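Local coordinates for O-ureido-L-serine synthase (Streptomyces lavendulae, PDB 3X44) that joins hydroxyurea to O-acetyl-L-serine with the help of pyridoxal 5'-phosphate, making O-ureido-L-serine for the biosynthesis of the antibiotic D-cycloserine, at the interface of chains A and B and the interface of chains A and C. Sequence-based numbering; all coordinates share one arbitrary frame. Chains: chain A/B/C, O-ureido-L-serine synthase.

Contact 1: the interface of chains A and B. Residues chain A 158, 161-162, 165-166, 193; chain B 151, 154-155, 158.
A:Ala165 and B:Thr155 press methyl to methyl: CB of A:Ala165 lies 3.4 Å from CG2 of B:Thr155, a tight pair, and alanine, ending in a methyl, suits a place this close to the neighbouring helix. The same CB meets CE1, on the rim of the B:Tyr151 ring, and CG2 of B:Thr155 also sits over one face of that ring. The threonine hydroxyl takes the crowded position between backbone N and carbonyl carbon (chi1 62°), from which OG1 of B:Thr155 bonds the carbonyl O of B:Tyr151 at 2.7 Å within its own helix. Nearby, A:Ser158 and B:Ser158 meet with CB atoms 3.6 Å apart, small residues that let the helices come close.

The other side is looser and wet. CG of B:Glu154 crosses CD2 of A:Leu161 at about a right angle, and the extended chain carries its carboxylate on to the waters. OE1 of B:Glu154 stays 3.7 Å from NH1 of A:Arg193, a long salt bridge. Water 1 joins OE1 of B:Glu154, 2.6 Å away, to that NH1 and to O of A:Leu161; water 2 joins it to N of A:Gly166. Long acidic and basic chains suit such a water-mediated meeting. In the fold, helix 147-164 of each chain meets its copy, and chain A adds the loop after that helix and A:Arg193, just beyond helix 180-192.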
# COMPACT_ATOMS: atom_id res chain seq x y z
N SER A 158 -10.08 0.83 -11.70
CA SER A 158 -9.72 1.84 -10.72
C SER A 158 -8.22 1.87 -10.46
O SER A 158 -7.64 2.94 -10.23
CB SER A 158 -10.45 1.60 -9.39
OG SER A 158 -11.84 1.89 -9.52
N LEU A 161 -6.58 3.47 -13.68
CA LEU A 161 -6.77 4.91 -13.72
C LEU A 161 -5.99 5.65 -12.64
O LEU A 161 -5.46 6.74 -12.89
CB LEU A 161 -8.26 5.25 -13.60
CG LEU A 161 -9.10 4.91 -14.83
CD1 LEU A 161 -10.58 4.92 -14.47
CD2 LEU A 161 -8.80 5.92 -15.94
N ALA A 162 -5.91 5.06 -11.45
CA ALA A 162 -5.18 5.67 -10.35
C ALA A 162 -3.69 5.74 -10.67
O ALA A 162 -3.04 6.76 -10.46
CB ALA A 162 -5.39 4.87 -9.06
N ALA A 165 -3.16 8.36 -13.44
CA ALA A 165 -3.73 9.69 -13.22
C ALA A 165 -2.64 10.74 -13.35
O ALA A 165 -1.58 10.64 -12.72
CB ALA A 165 -4.37 9.77 -11.84
N GLY A 166 -2.89 11.75 -14.18
CA GLY A 166 -1.93 12.81 -14.39
C GLY A 166 -0.79 12.39 -15.31
O GLY A 166 0.17 13.14 -15.50
N ARG A 193 -11.25 8.44 -19.56
CA ARG A 193 -10.21 8.72 -20.54
C ARG A 193 -10.59 8.22 -21.93
O ARG A 193 -9.96 7.30 -22.47
CB ARG A 193 -8.87 8.10 -20.09
CG ARG A 193 -8.50 8.42 -18.63
CD ARG A 193 -7.06 8.00 -18.28
NE ARG A 193 -6.08 8.64 -19.15
CZ ARG A 193 -4.84 8.96 -18.79
NH1 ARG A 193 -4.39 8.70 -17.57
NH2 ARG A 193 -4.04 9.55 -19.67
N TYR B 151 -9.48 14.54 -12.65
CA TYR B 151 -8.59 13.95 -11.66
C TYR B 151 -9.39 13.22 -10.60
O TYR B 151 -8.94 12.23 -10.03
CB TYR B 151 -7.70 15.01 -11.02
CG TYR B 151 -6.42 14.41 -10.45
CD1 TYR B 151 -5.35 14.09 -11.28
CD2 TYR B 151 -6.30 14.15 -9.08
CE1 TYR B 151 -4.18 13.52 -10.76
CE2 TYR B 151 -5.13 13.58 -8.56
CZ TYR B 151 -4.09 13.27 -9.41
OH TYR B 151 -2.93 12.71 -8.90
N GLU B 154 -10.53 9.85 -11.95
CA GLU B 154 -9.45 8.88 -11.97
C GLU B 154 -8.83 8.46 -10.64
O GLU B 154 -8.27 7.37 -10.54
CB GLU B 154 -8.35 9.37 -12.92
CG GLU B 154 -8.86 9.68 -14.32
CD GLU B 154 -7.92 10.55 -15.14
OE1 GLU B 154 -6.70 10.32 -15.11
OE2 GLU B 154 -8.42 11.47 -15.82
N THR B 155 -8.91 9.32 -9.63
CA THR B 155 -8.34 8.98 -8.34
C THR B 155 -9.38 8.87 -7.24
O THR B 155 -9.62 7.78 -6.72
CB THR B 155 -7.24 9.99 -7.94
OG1 THR B 155 -7.81 11.30 -7.81
CG2 THR B 155 -6.17 10.03 -9.01
N SER B 158 -11.73 6.27 -8.10
CA SER B 158 -11.06 4.97 -8.13
C SER B 158 -10.76 4.43 -6.74
O SER B 158 -10.71 3.21 -6.54
CB SER B 158 -9.75 5.08 -8.92
OG SER B 158 -10.00 5.40 -10.28
O HOH W 1 -5.88 7.87 -15.19
O HOH W 2 -5.05 12.05 -16.08

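Contact 2: the interface of chains A and C. Residues chain A 16-18, 30, 163-164, 167; chain C 3-4.
The N-terminal loop of chain C, through C:Leu3 and C:Phe4, lies between strand 16-18 of chain A and the C-terminal end of helix 147-164, with strand 28-33 behind. Backbone bonds fix its register: N of C:Phe4 donates to O of A:Ile16 (3.0 Å), and N of A:Arg18 donates to O of C:Phe4 (3.1 Å), forming a parallel bridge around A:Val17.

C:Leu3 is the plug, and its branched tip suits a pocket walled by several apolar groups. CG anti to the carbonyl carbon (chi1 -73°) directs the branch into this groove. CD2 of C:Leu3 packs tightly on CG2 of A:Ile16 at 3.3 Å and also meets CB of A:Asp163. CD1 of C:Leu3 stands 3.9 Å above one face of the A:Phe164 ring, toward the rim at CE2, and touches CD of A:Lys167, whose aliphatic chain runs past in the opposite direction. The A:Tyr30 ring brings its CD2 to within 4.1 Å of CD2 of C:Leu3, the side chains crossing at about a right angle.

Water 3 links N of C:Leu3 to O of A:Asp163, lying 2.7 Å from that oxygen. C:Phe4 points away from the pocket, the edge of its ring in plane with O of A:Ile16, while its CB brushes CG1 of A:Val17. Thus the N-terminal segment of chain C pairs, through one parallel bridge, with strand 16-18 and lies between it and the end of helix 147-164.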
# COMPACT_ATOMS: atom_id res chain seq x y z
N ILE A 16 1.56 -2.66 -11.81
CA ILE A 16 1.69 -2.37 -13.22
C ILE A 16 3.16 -1.96 -13.31
O ILE A 16 3.61 -1.07 -12.57
CB ILE A 16 0.79 -1.19 -13.67
CG1 ILE A 16 -0.67 -1.64 -13.72
CG2 ILE A 16 1.20 -0.72 -15.08
CD1 ILE A 16 -1.62 -0.53 -14.10
N VAL A 17 3.91 -2.62 -14.17
CA VAL A 17 5.33 -2.33 -14.31
C VAL A 17 5.74 -2.04 -15.74
O VAL A 17 5.14 -2.54 -16.70
CB VAL A 17 6.18 -3.52 -13.77
CG1 VAL A 17 5.42 -4.26 -12.68
CG2 VAL A 17 6.53 -4.49 -14.90
N ARG A 18 6.78 -1.23 -15.89
CA ARG A 18 7.28 -0.86 -17.20
C ARG A 18 8.23 -1.92 -17.75
O ARG A 18 9.03 -2.49 -17.01
CB ARG A 18 8.01 0.48 -17.10
CG ARG A 18 8.47 1.08 -18.41
CD ARG A 18 9.01 2.48 -18.17
NE ARG A 18 9.58 3.07 -19.38
CZ ARG A 18 10.72 2.68 -19.94
NH1 ARG A 18 11.42 1.70 -19.41
NH2 ARG A 18 11.15 3.28 -21.04
N TYR A 30 3.78 -0.73 -20.55
CA TYR A 30 3.58 -1.14 -19.17
C TYR A 30 2.71 -2.39 -19.19
O TYR A 30 1.98 -2.62 -20.14
CB TYR A 30 2.88 -0.03 -18.39
CG TYR A 30 3.75 1.17 -18.08
CD1 TYR A 30 3.82 2.25 -18.96
CD2 TYR A 30 4.49 1.23 -16.90
CE1 TYR A 30 4.59 3.37 -18.66
CE2 TYR A 30 5.27 2.36 -16.59
CZ TYR A 30 5.31 3.42 -17.48
OH TYR A 30 6.06 4.53 -17.17
N ASP A 163 -3.16 4.65 -11.21
CA ASP A 163 -1.75 4.58 -11.56
C ASP A 163 -1.36 5.55 -12.67
O ASP A 163 -0.26 6.09 -12.68
CB ASP A 163 -1.37 3.16 -11.98
CG ASP A 163 -1.05 2.27 -10.80
OD1 ASP A 163 -0.95 2.77 -9.66
OD2 ASP A 163 -0.89 1.05 -11.01
N PHE A 164 -2.27 5.77 -13.61
CA PHE A 164 -1.99 6.66 -14.73
C PHE A 164 -2.56 8.06 -14.59
O PHE A 164 -2.45 8.87 -15.52
CB PHE A 164 -2.48 6.03 -16.03
CG PHE A 164 -1.51 5.03 -16.62
CD1 PHE A 164 -1.72 3.67 -16.46
CD2 PHE A 164 -0.38 5.47 -17.29
CE1 PHE A 164 -0.80 2.75 -16.96
CE2 PHE A 164 0.55 4.56 -17.80
CZ PHE A 164 0.34 3.20 -17.64
N LYS A 167 -0.91 11.19 -15.88
CA LYS A 167 0.12 10.66 -16.77
C LYS A 167 -0.40 10.27 -18.15
O LYS A 167 -1.60 10.08 -18.35
CB LYS A 167 0.78 9.44 -16.13
CG LYS A 167 1.67 9.78 -14.95
CD LYS A 167 1.91 8.56 -14.08
CE LYS A 167 2.32 8.96 -12.67
NZ LYS A 167 3.44 9.94 -12.68
N LEU C 3 2.68 3.36 -10.25
CA LEU C 3 3.42 2.61 -11.25
C LEU C 3 4.80 2.17 -10.77
O LEU C 3 5.45 2.87 -10.00
CB LEU C 3 3.59 3.46 -12.51
CG LEU C 3 2.34 3.68 -13.37
CD1 LEU C 3 2.66 4.69 -14.47
CD2 LEU C 3 1.91 2.35 -13.97
N PHE C 4 5.24 1.01 -11.24
CA PHE C 4 6.56 0.47 -10.89
C PHE C 4 7.43 0.54 -12.14
O PHE C 4 6.95 0.32 -13.25
CB PHE C 4 6.46 -0.99 -10.45
CG PHE C 4 5.77 -1.18 -9.13
CD1 PHE C 4 4.42 -1.51 -9.08
CD2 PHE C 4 6.47 -1.05 -7.94
CE1 PHE C 4 3.77 -1.71 -7.86
CE2 PHE C 4 5.84 -1.26 -6.71
CZ PHE C 4 4.48 -1.59 -6.67
O HOH W 3 1.36 6.14 -10.50

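Contact 3: the interface of chains A and C. Residues chain A 252, 255-256, 261, 303; chain C 103-104, 107-108.
A:Phe261 and C:Ala107 bury the most surface here, about 55 and 59 Å², and they meet directly: the methyl CB of C:Ala107 lies 3.6 Å from CE1 of the A:Phe261 ring. A small residue suits this helix position because the aromatic ring can settle close to the backbone. With CG anti to its backbone N (chi1 -170°), A:Phe261 extends its ring toward chain C, where its CD2 also meets CD2 of C:Leu104, 3.6 Å away, the side chains crossing at about a right angle.

A:Phe303, next in buried area at about 35 Å², touches the same methyl through CZ. CE2 of A:Phe303 meets CB of C:Lys103 at 3.7 Å, and O of C:Lys103 lies in plane at the ring edge. The long aliphatic part of the lysine suits this apolar surface.

Polar groups are joined through water. Water 5 bridges O of C:Ala107 to O of A:Arg252, 2.9 Å from the latter. The phenol OH of C:Tyr108 and N of A:Phe261 share water 4, which lies in the tyrosine ring plane, 2.9 Å from OH. In the fold, the C-terminal end of helix 99-107 of chain C, with C:Tyr108 just after it, faces helix 244-257, the following loop and 3-10 helix 301-303 of chain A.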
# COMPACT_ATOMS: atom_id res chain seq x y z
N ARG A 252 7.94 -16.00 -23.86
CA ARG A 252 9.30 -16.47 -23.64
C ARG A 252 10.22 -15.27 -23.46
O ARG A 252 11.03 -15.22 -22.53
CB ARG A 252 9.78 -17.31 -24.83
CG ARG A 252 9.24 -18.73 -24.82
CD ARG A 252 9.85 -19.58 -25.93
NE ARG A 252 9.50 -20.99 -25.76
CZ ARG A 252 9.73 -21.95 -26.65
NH1 ARG A 252 10.32 -21.66 -27.81
NH2 ARG A 252 9.35 -23.19 -26.39
N ALA A 255 9.86 -13.42 -19.97
CA ALA A 255 10.55 -14.09 -18.88
C ALA A 255 12.07 -13.99 -18.98
O ALA A 255 12.75 -13.77 -17.99
CB ALA A 255 10.12 -15.54 -18.82
N ALA A 256 12.61 -14.15 -20.19
CA ALA A 256 14.06 -14.11 -20.38
C ALA A 256 14.68 -12.72 -20.58
O ALA A 256 15.89 -12.53 -20.36
CB ALA A 256 14.44 -15.01 -21.56
N PHE A 261 7.44 -13.75 -15.92
CA PHE A 261 6.96 -15.05 -16.38
C PHE A 261 5.44 -15.10 -16.39
O PHE A 261 4.81 -15.21 -15.34
CB PHE A 261 7.53 -16.14 -15.47
CG PHE A 261 7.31 -17.53 -15.98
CD1 PHE A 261 7.55 -17.84 -17.31
CD2 PHE A 261 6.87 -18.54 -15.12
CE1 PHE A 261 7.36 -19.12 -17.79
CE2 PHE A 261 6.67 -19.83 -15.59
CZ PHE A 261 6.91 -20.13 -16.93
N PHE A 303 6.86 -24.54 -23.55
CA PHE A 303 8.11 -25.19 -23.22
C PHE A 303 8.56 -26.24 -24.25
O PHE A 303 9.36 -27.13 -23.93
CB PHE A 303 8.02 -25.81 -21.83
CG PHE A 303 8.16 -24.81 -20.72
CD1 PHE A 303 7.08 -24.01 -20.34
CD2 PHE A 303 9.38 -24.65 -20.05
CE1 PHE A 303 7.21 -23.07 -19.32
CE2 PHE A 303 9.52 -23.72 -19.04
CZ PHE A 303 8.44 -22.92 -18.67
N LYS C 103 12.55 -26.14 -15.06
CA LYS C 103 11.85 -25.41 -16.11
C LYS C 103 11.76 -23.93 -15.83
O LYS C 103 11.89 -23.11 -16.74
CB LYS C 103 10.45 -25.99 -16.31
CG LYS C 103 10.44 -27.28 -17.12
CD LYS C 103 9.03 -27.79 -17.33
CE LYS C 103 9.03 -29.08 -18.15
NZ LYS C 103 8.02 -29.02 -19.24
N LEU C 104 11.55 -23.57 -14.56
CA LEU C 104 11.44 -22.17 -14.20
C LEU C 104 12.77 -21.46 -14.41
O LEU C 104 12.82 -20.35 -14.95
CB LEU C 104 10.97 -22.03 -12.75
CG LEU C 104 9.45 -22.10 -12.57
CD1 LEU C 104 9.07 -21.65 -11.16
CD2 LEU C 104 8.77 -21.21 -13.59
N ALA C 107 13.11 -20.91 -18.00
CA ALA C 107 12.21 -19.87 -18.47
C ALA C 107 12.83 -18.48 -18.38
O ALA C 107 12.70 -17.66 -19.30
CB ALA C 107 10.90 -19.92 -17.70
N TYR C 108 13.49 -18.20 -17.26
CA TYR C 108 14.11 -16.89 -17.07
C TYR C 108 15.43 -16.77 -17.84
O TYR C 108 16.10 -15.73 -17.79
CB TYR C 108 14.35 -16.63 -15.58
CG TYR C 108 13.07 -16.36 -14.82
CD1 TYR C 108 12.27 -15.26 -15.12
CD2 TYR C 108 12.65 -17.23 -13.80
CE1 TYR C 108 11.08 -15.02 -14.42
CE2 TYR C 108 11.46 -16.99 -13.10
CZ TYR C 108 10.69 -15.89 -13.42
OH TYR C 108 9.52 -15.66 -12.73
O HOH W 4 8.25 -13.08 -13.12
O HOH W 5 11.84 -17.89 -21.67

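Contacts 1 and 2 have C-alpha centres about 12 Å apart and share helix 147-164 of chain A, which meets chain B at one and the N-terminal loop of chain C at the other. A:Asp163 and A:Phe164 of contact 2 lie in sequence between A:Ala162 and A:Ala165 of contact 1, so the end of this helix and the residue after it serve two partners. Contact 3 shares the A-C interface with contact 2, but between C-alpha centres lies about 23 Å from it and 33 Å from contact 1. The A-C pair is thus held at well-separated places, while contact 1 probably helps join such pairs into the homotetramer.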